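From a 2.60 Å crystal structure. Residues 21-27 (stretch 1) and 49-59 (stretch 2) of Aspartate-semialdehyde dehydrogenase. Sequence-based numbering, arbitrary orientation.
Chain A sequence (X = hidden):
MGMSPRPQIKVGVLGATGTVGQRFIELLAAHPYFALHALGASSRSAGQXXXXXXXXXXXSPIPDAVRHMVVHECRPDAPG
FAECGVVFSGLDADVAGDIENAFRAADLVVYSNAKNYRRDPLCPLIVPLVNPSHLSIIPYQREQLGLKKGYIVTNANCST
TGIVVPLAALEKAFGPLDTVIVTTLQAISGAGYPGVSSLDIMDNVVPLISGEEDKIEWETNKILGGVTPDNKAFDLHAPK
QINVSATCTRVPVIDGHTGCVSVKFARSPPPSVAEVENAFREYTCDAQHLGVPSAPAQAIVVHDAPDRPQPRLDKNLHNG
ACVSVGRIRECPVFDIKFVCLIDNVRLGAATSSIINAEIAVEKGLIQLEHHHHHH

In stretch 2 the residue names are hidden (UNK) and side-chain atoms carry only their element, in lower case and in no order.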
# COMPACT_ATOMS: atom_id res chain seq x y z
N GLY A 21 14.66 20.59 -10.37
CA GLY A 21 15.17 21.23 -11.59
C GLY A 21 14.39 20.84 -12.82
O GLY A 21 14.05 21.68 -13.66
N GLN A 22 14.07 19.56 -12.90
CA GLN A 22 13.28 19.03 -13.99
C GLN A 22 11.90 19.67 -14.07
O GLN A 22 11.39 19.99 -15.16
CB GLN A 22 13.12 17.51 -13.84
CG GLN A 22 14.43 16.74 -14.03
CD GLN A 22 14.23 15.24 -13.96
OE1 GLN A 22 13.14 14.73 -14.22
NE2 GLN A 22 15.28 14.53 -13.58
N ARG A 23 11.29 19.86 -12.90
CA ARG A 23 9.98 20.45 -12.85
C ARG A 23 10.07 21.93 -13.26
O ARG A 23 9.23 22.41 -14.03
CB ARG A 23 9.35 20.29 -11.48
CG ARG A 23 7.88 20.69 -11.47
CD ARG A 23 6.96 19.63 -12.04
NE ARG A 23 5.57 20.08 -11.89
CZ ARG A 23 4.70 20.27 -12.89
NH1 ARG A 23 5.03 20.01 -14.16
NH2 ARG A 23 3.47 20.69 -12.62
N PHE A 24 11.08 22.63 -12.75
CA PHE A 24 11.31 24.01 -13.17
C PHE A 24 11.36 24.07 -14.70
O PHE A 24 10.74 24.93 -15.33
CB PHE A 24 12.63 24.56 -12.63
CG PHE A 24 12.52 25.26 -11.29
CD1 PHE A 24 11.68 26.33 -11.11
CD2 PHE A 24 13.31 24.85 -10.23
CE1 PHE A 24 11.61 27.00 -9.90
CE2 PHE A 24 13.24 25.49 -9.01
CZ PHE A 24 12.40 26.58 -8.85
N ILE A 25 12.10 23.14 -15.29
CA ILE A 25 12.28 23.13 -16.72
C ILE A 25 10.95 22.86 -17.45
O ILE A 25 10.62 23.55 -18.41
CB ILE A 25 13.39 22.15 -17.10
CG1 ILE A 25 14.72 22.82 -16.83
CG2 ILE A 25 13.29 21.71 -18.56
CD1 ILE A 25 15.89 21.87 -16.72
N GLU A 26 10.22 21.86 -17.01
CA GLU A 26 8.91 21.60 -17.59
C GLU A 26 8.02 22.84 -17.56
O GLU A 26 7.40 23.18 -18.55
CB GLU A 26 8.25 20.49 -16.80
CG GLU A 26 6.85 20.16 -17.26
CD GLU A 26 6.49 18.73 -16.94
OE1 GLU A 26 6.29 18.39 -15.75
OE2 GLU A 26 6.41 17.95 -17.89
N LEU A 27 7.96 23.52 -16.42
CA LEU A 27 7.05 24.62 -16.26
C LEU A 27 7.52 25.84 -17.01
O LEU A 27 6.70 26.60 -17.52
CB LEU A 27 6.84 24.99 -14.79
CG LEU A 27 6.09 23.94 -13.98
CD1 LEU A 27 6.10 24.27 -12.50
CD2 LEU A 27 4.66 23.75 -14.46
N UNK A 49 24.84 18.10 -23.37
CA UNK A 49 23.46 18.49 -23.59
C UNK A 49 22.56 17.88 -22.55
O UNK A 49 22.75 16.74 -22.14
c UNK A 49 23.15 18.57 -27.47
c UNK A 49 22.99 18.08 -24.99
c UNK A 49 23.76 18.77 -26.10
o UNK A 49 22.25 17.74 -27.68
n UNK A 49 23.65 19.33 -28.44
N UNK A 50 21.56 18.67 -22.15
CA UNK A 50 20.65 18.28 -21.08
C UNK A 50 20.12 16.87 -21.32
O UNK A 50 20.15 16.01 -20.42
c UNK A 50 18.60 19.09 -19.72
c UNK A 50 17.34 18.48 -19.81
c UNK A 50 19.48 19.30 -20.94
o UNK A 50 16.32 18.46 -16.28
c UNK A 50 19.05 19.44 -18.46
c UNK A 50 17.05 18.65 -17.43
c UNK A 50 16.57 18.27 -18.67
c UNK A 50 18.28 19.24 -17.33
N UNK A 51 19.62 16.64 -22.52
CA UNK A 51 18.98 15.37 -22.85
C UNK A 51 19.88 14.15 -22.59
O UNK A 51 19.38 13.10 -22.20
c UNK A 51 18.49 15.39 -24.30
N UNK A 52 21.19 14.32 -22.77
CA UNK A 52 22.12 13.20 -22.62
C UNK A 52 22.58 12.97 -21.18
O UNK A 52 23.03 11.87 -20.87
c UNK A 52 24.12 14.92 -28.13
c UNK A 52 23.36 13.36 -23.54
c UNK A 52 23.25 12.84 -24.99
n UNK A 52 23.49 15.20 -29.26
n UNK A 52 25.36 15.36 -27.96
n UNK A 52 23.50 14.19 -27.19
c UNK A 52 24.09 13.80 -25.89
N UNK A 53 22.49 13.96 -20.30
CA UNK A 53 22.92 13.76 -18.92
C UNK A 53 21.79 13.51 -17.93
O UNK A 53 22.00 12.89 -16.90
c UNK A 53 23.22 16.26 -18.61
c UNK A 53 25.22 14.81 -19.01
c UNK A 53 23.83 14.89 -18.39
N UNK A 54 20.59 13.96 -18.23
CA UNK A 54 19.52 13.88 -17.25
C UNK A 54 18.90 12.51 -17.20
O UNK A 54 18.73 11.89 -18.23
c UNK A 54 17.61 14.49 -18.82
c UNK A 54 17.48 15.07 -16.36
c UNK A 54 18.40 14.89 -17.57
N UNK A 55 18.58 12.04 -16.00
CA UNK A 55 17.73 10.87 -15.84
C UNK A 55 16.33 11.44 -15.64
O UNK A 55 15.85 11.56 -14.50
c UNK A 55 21.44 8.37 -17.22
c UNK A 55 19.68 8.17 -15.44
c UNK A 55 18.15 10.02 -14.61
n UNK A 55 21.03 7.98 -16.01
n UNK A 55 20.63 8.99 -18.07
c UNK A 55 19.57 9.46 -14.62
n UNK A 55 22.69 8.14 -17.60
N UNK A 56 15.65 11.73 -16.73
CA UNK A 56 14.33 12.36 -16.68
C UNK A 56 13.26 11.49 -16.02
O UNK A 56 12.76 10.55 -16.62
c UNK A 56 10.76 16.71 -18.21
c UNK A 56 11.36 13.18 -18.56
c UNK A 56 11.68 17.66 -17.86
c UNK A 56 12.63 13.60 -18.21
c UNK A 56 13.02 17.33 -17.60
c UNK A 56 13.89 12.73 -18.09
n UNK A 56 10.50 14.26 -18.62
c UNK A 56 11.19 15.40 -18.30
c UNK A 56 13.46 16.02 -17.68
c UNK A 56 12.54 15.02 -18.03
N UNK A 57 12.85 11.87 -14.81
CA UNK A 57 11.89 11.11 -14.02
C UNK A 57 10.46 11.66 -14.04
O UNK A 57 9.70 11.42 -13.11
c UNK A 57 12.39 10.99 -12.56
c UNK A 57 13.74 10.28 -12.33
c UNK A 57 14.06 9.17 -13.34
n UNK A 57 13.36 6.72 -13.17
c UNK A 57 12.96 8.11 -13.53
N UNK A 58 10.06 12.36 -15.09
CA UNK A 58 8.71 12.95 -15.15
C UNK A 58 7.80 12.29 -16.21
O UNK A 58 8.31 11.89 -17.25
c UNK A 58 9.44 16.79 -14.63
c UNK A 58 8.05 15.36 -13.15
c UNK A 58 8.80 14.46 -15.39
c UNK A 58 9.15 15.36 -14.18
N UNK A 59 6.47 12.22 -15.96
CA UNK A 59 5.52 11.54 -16.85
C UNK A 59 5.66 11.94 -18.30
O UNK A 59 5.73 11.08 -19.17
c UNK A 59 5.79 12.80 -14.79
c UNK A 59 4.37 12.30 -14.91
c UNK A 59 4.15 11.98 -16.34

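Position 49 carries three carbons in a row, the third bearing one oxygen and one nitrogen, and lies far from stretch 1. This is the amide Gln-49, at the N-cap position of a short helix, where a polar group is readily tolerated at a partly exposed site.

Position 50 has one carbon followed by a six-carbon ring bearing an oxygen. That oxygen lies 3.4 Å from Gln-22 CG, and the ring carbon bonded to it lies 3.5 Å from Ile-25 CD1. This is Tyr-50. A long, flat side chain suits this buried site, since the ring packs against aliphatic carbon while the hydroxyl is hydrogen-bonded elsewhere in the structure.

Position 51 has a single side-chain carbon, out of reach of stretch 1: Ala-51, small and readily accommodated in a helix. Position 52 has three carbons, a nitrogen, and a carbon carrying two more nitrogens; this is Arg-52, whose charged end suits an exposed site. Position 53 has one carbon carrying two others, also out of reach: Val-53, partly exposed and unconstrained by stretch 1.

Position 54 repeats that three-carbon fork but points toward stretch 1, one of its branch carbons 3.6 Å from Gln-22 NE2. It is Val-54, the first residue to leave helical geometry, a compact apolar neighbour beside the amide.

Position 55 has three carbons, a nitrogen, then a carbon carrying two more nitrogens. Its backbone O accepts a hydrogen bond from Gln-22 NE2 at 3.2 Å. This is Arg-55; its CA-to-CB bond points sideways and its end leads away, into an exposed site that suits the charge.

Position 56 bears one carbon and fused five- and six-membered rings holding eight carbons and one nitrogen. A carbon of the six-membered ring comes within 3.6 Å of Gln-22 O and 4.4 Å of Ile-25 CG2. This is Trp-56. Its CB points sideways, but the long indole has a reach that suits it to covering the helix surface.

Position 57 has four carbons in a row ending in nitrogen, and its backbone N donates to Gln-22 OE1 at 2.9 Å. This is Lys-57, whose amine leads away from stretch 1, as suits an exposed residue.

Position 58 has four carbons forked at the second. One terminal carbon lies 3.8 Å from Gln-22 CB and 3.7 Å from Glu-26 OE1. This is Leu-58, whose branched chain fits against this helix surface. Glu-26 OE1 also forms a salt bridge with Arg-23 NH1, at 2.6 Å.

At position 59 three carbons close a ring onto the backbone nitrogen, outside the contact: Pro-59, whose ring limits phi and fits its value of -49°.

Gln-22 is the centre of the contact. Its amide both donates to and accepts from the backbone of the loop, at Arg-55 O and Lys-57 N, fixing that loop against the helix, while Tyr-50, Trp-56 and Leu-58 supply the surrounding packing.

Stretch 2 49-59: QYARVVRWKLP
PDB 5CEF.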